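Fucoxanthin chlorophyll a/c-binding protein Lhcq11 (Chaetoceros gracilis, PDB 6L4U) binds chlorophylls a and c, fucoxanthin and a related carotenoid, and probably harvests light as an antenna of a diatom photosystem. Local coordinates at residues 218-221 / 222-225. Residues are numbered along the deposited sequence; the frame is centred on the assembly and turned at random.
Sequences GRLA and MIGV. With CLA (chlorophyll a), chain B.
Met222 N donates to Gly218 O (3.2 Å, N-H...O 145°), and Val225 N to Ala221 O (2.6 Å), two i to i+4 bonds that show an unbroken helical turn. Arg219 and Met222, three residues apart, both reach the same chlorophyll a. Followed outward, Arg219 runs extended from CG to NE against one face of the macrocycle. CB reaches only the outer carbon C3C, at 4.2 Å; CG packs against C3C and C4C; CD passes the methine carbon CHD, and NE faces CHD and C1D. CZ ends 3.4 Å from C1D of the chlorophyll, which stands over the centre of the guanidinium face, evidence of a flat group laid against a flat ring. At the guanidinium edge, in plane, NH2 gives a weak bond to O1D of the chlorophyll (3.0 Å, 123°), while NE is salt-bridged to Glu99 of helix 89-115. With an alanine in place of Arg219, Glu99 is likely to lose its charged mate, and the chlorophyll the chain lying along its face. Met222 starts with CG beside its backbone N (chi1 -50°), 3.2 Å from Gly218 O, then bends at chi3 so that CE meets CHC of the same pigment at 3.6 Å. Its side chain also touches His102 and Ala106. Such a buried membrane helix, tied by an Arg-Glu pair to its neighbour amid pigments, is characteristic of the chlorophyll a/b-binding (LHC) fold.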
loop_
_atom_site.group_PDB
_atom_site.type_symbol
_atom_site.label_atom_id
_atom_site.label_comp_id
_atom_site.label_asym_id
_atom_site.label_seq_id
_atom_site.Cartn_x
_atom_site.Cartn_y
_atom_site.Cartn_z
ATOM N N GLY Y 218 -56.428 -31.471 -49.748
ATOM C CA GLY Y 218 -55.269 -30.719 -49.323
ATOM C C GLY Y 218 -53.999 -31.539 -49.360
ATOM O O GLY Y 218 -52.936 -31.002 -49.679
ATOM N N ARG Y 219 -54.106 -32.836 -49.041
ATOM C CA ARG Y 219 -52.947 -33.729 -49.041
ATOM C C ARG Y 219 -52.342 -33.862 -50.431
ATOM O O ARG Y 219 -51.116 -33.900 -50.581
ATOM C CB ARG Y 219 -53.348 -35.110 -48.529
ATOM C CG ARG Y 219 -53.313 -35.282 -47.034
ATOM C CD ARG Y 219 -54.024 -36.557 -46.629
ATOM N NE ARG Y 219 -54.158 -36.672 -45.182
ATOM C CZ ARG Y 219 -54.752 -37.686 -44.564
ATOM N NH1 ARG Y 219 -55.263 -38.685 -45.267
ATOM N NH2 ARG Y 219 -54.831 -37.704 -43.243
ATOM N N LEU Y 220 -53.191 -33.925 -51.457
ATOM C CA LEU Y 220 -52.698 -34.039 -52.823
ATOM C C LEU Y 220 -52.101 -32.720 -53.302
ATOM O O LEU Y 220 -51.261 -32.704 -54.206
ATOM C CB LEU Y 220 -53.833 -34.508 -53.734
ATOM C CG LEU Y 220 -53.501 -35.115 -55.097
ATOM C CD1 LEU Y 220 -54.410 -36.296 -55.366
ATOM C CD2 LEU Y 220 -53.669 -34.089 -56.190
ATOM N N ALA Y 221 -52.508 -31.604 -52.695
ATOM C CA ALA Y 221 -51.919 -30.322 -53.062
ATOM C C ALA Y 221 -50.503 -30.176 -52.530
ATOM O O ALA Y 221 -49.657 -29.571 -53.200
ATOM C CB ALA Y 221 -52.783 -29.179 -52.547
ATOM N N MET Y 222 -50.230 -30.708 -51.337
ATOM C CA MET Y 222 -48.898 -30.576 -50.757
ATOM C C MET Y 222 -47.880 -31.408 -51.526
ATOM O O MET Y 222 -46.739 -30.975 -51.720
ATOM C CB MET Y 222 -48.929 -30.959 -49.278
ATOM C CG MET Y 222 -50.038 -30.253 -48.522
ATOM S SD MET Y 222 -50.610 -31.050 -47.013
ATOM C CE MET Y 222 -49.065 -31.389 -46.210
ATOM N N ILE Y 223 -48.280 -32.587 -52.007
ATOM C CA ILE Y 223 -47.398 -33.323 -52.906
ATOM C C ILE Y 223 -47.450 -32.729 -54.310
ATOM O O ILE Y 223 -46.553 -32.973 -55.126
ATOM C CB ILE Y 223 -47.743 -34.824 -52.908
ATOM C CG1 ILE Y 223 -49.147 -35.058 -53.451
ATOM C CG2 ILE Y 223 -47.629 -35.394 -51.508
ATOM C CD1 ILE Y 223 -49.473 -36.501 -53.693
ATOM N N GLY Y 224 -48.487 -31.947 -54.618
ATOM C CA GLY Y 224 -48.497 -31.216 -55.873
ATOM C C GLY Y 224 -47.610 -29.987 -55.832
ATOM O O GLY Y 224 -46.926 -29.670 -56.808
ATOM N N VAL Y 225 -47.614 -29.274 -54.702
ATOM C CA VAL Y 225 -46.722 -28.133 -54.523
ATOM C C VAL Y 225 -45.266 -28.562 -54.390
ATOM O O VAL Y 225 -44.394 -27.974 -55.046
ATOM C CB VAL Y 225 -47.178 -27.303 -53.309
ATOM C CG1 VAL Y 225 -46.117 -26.319 -52.886
ATOM C CG2 VAL Y 225 -48.441 -26.541 -53.655
HETATM MG MG CLA B . -51.034 -36.760 -42.670
HETATM C CHA CLA B . -52.432 -39.429 -40.987
HETATM C CHB CLA B . -50.331 -35.329 -39.672
HETATM C CHC CLA B . -49.240 -34.462 -44.365
HETATM C CHD CLA B . -51.304 -38.765 -45.788
HETATM N NA CLA B . -51.280 -37.292 -40.681
HETATM C C1A CLA B . -51.909 -38.282 -40.157
HETATM C C2A CLA B . -52.051 -38.271 -38.649
HETATM C C3A CLA B . -51.441 -36.929 -38.306
HETATM C C4A CLA B . -50.985 -36.492 -39.653
HETATM C CMA CLA B . -52.554 -35.999 -37.845
HETATM C CAA CLA B . -51.169 -39.380 -38.023
HETATM C CBA CLA B . -50.210 -39.064 -36.870
HETATM C CGA CLA B . -48.793 -38.942 -37.379
HETATM O O1A CLA B . -48.139 -39.924 -37.676
HETATM O O2A CLA B . -48.216 -37.619 -37.529
HETATM N NB CLA B . -49.938 -35.140 -42.090
HETATM C C1B CLA B . -49.796 -34.652 -40.860
HETATM C C2B CLA B . -49.041 -33.372 -40.781
HETATM C C3B CLA B . -48.717 -33.123 -42.198
HETATM C C4B CLA B . -49.315 -34.286 -42.907
HETATM C CMB CLA B . -48.678 -32.531 -39.593
HETATM C CAB CLA B . -47.960 -31.982 -42.769
HETATM C CBB CLA B . -46.828 -32.168 -43.421
HETATM N NC CLA B . -50.417 -36.662 -44.639
HETATM C C1C CLA B . -49.701 -35.634 -45.127
HETATM C C2C CLA B . -49.369 -35.734 -46.574
HETATM C C3C CLA B . -49.984 -37.005 -46.975
HETATM C C4C CLA B . -50.596 -37.478 -45.712
HETATM C CMC CLA B . -48.595 -34.798 -47.455
HETATM C CAC CLA B . -49.987 -37.654 -48.337
HETATM C CBC CLA B . -48.777 -38.557 -48.386
HETATM N ND CLA B . -51.611 -38.604 -43.317
HETATM C C1D CLA B . -51.822 -39.316 -44.545
HETATM C C2D CLA B . -52.574 -40.586 -44.446
HETATM C C3D CLA B . -52.821 -40.603 -42.986
HETATM C C4D CLA B . -52.244 -39.467 -42.443
HETATM C CMD CLA B . -53.043 -41.655 -45.390
HETATM C CAD CLA B . -53.427 -41.376 -41.884
HETATM O OBD CLA B . -54.063 -42.482 -42.013
HETATM C CBD CLA B . -53.239 -40.630 -40.629
HETATM C CGD CLA B . -54.601 -40.119 -40.284
HETATM O O1D CLA B . -54.932 -38.983 -40.576
HETATM O O2D CLA B . -55.565 -40.978 -39.627
HETATM C CED CLA B . -56.951 -40.678 -39.745
HETATM C C1 CLA B . -47.443 -37.373 -38.692
HETATM C C2 CLA B . -46.236 -36.497 -38.451
HETATM C C3 CLA B . -45.772 -35.705 -39.435
HETATM C C4 CLA B . -46.433 -35.687 -40.782
HETATM C C5 CLA B . -44.561 -34.834 -39.214
HETATM C C6 CLA B . -43.293 -35.439 -39.810
HETATM C C7 CLA B . -42.938 -34.780 -41.139
HETATM C C8 CLA B . -41.630 -35.295 -41.704
HETATM C C9 CLA B . -40.549 -34.228 -41.583
HETATM C C10 CLA B . -41.843 -35.722 -43.149
HETATM C C11 CLA B . -40.547 -36.201 -43.785
HETATM C C12 CLA B . -40.528 -35.862 -45.267
HETATM C C13 CLA B . -41.521 -36.728 -46.030
HETATM C C14 CLA B . -41.017 -38.160 -46.160
HETATM C C15 CLA B . -41.771 -36.100 -47.392
HETATM C C16 CLA B . -40.536 -36.126 -48.285
HETATM C C17 CLA B . -40.905 -35.856 -49.739
HETATM C C18 CLA B . -41.576 -34.497 -49.892
HETATM C C19 CLA B . -42.883 -34.619 -50.667
HETATM C C20 CLA B . -40.635 -33.496 -50.551
#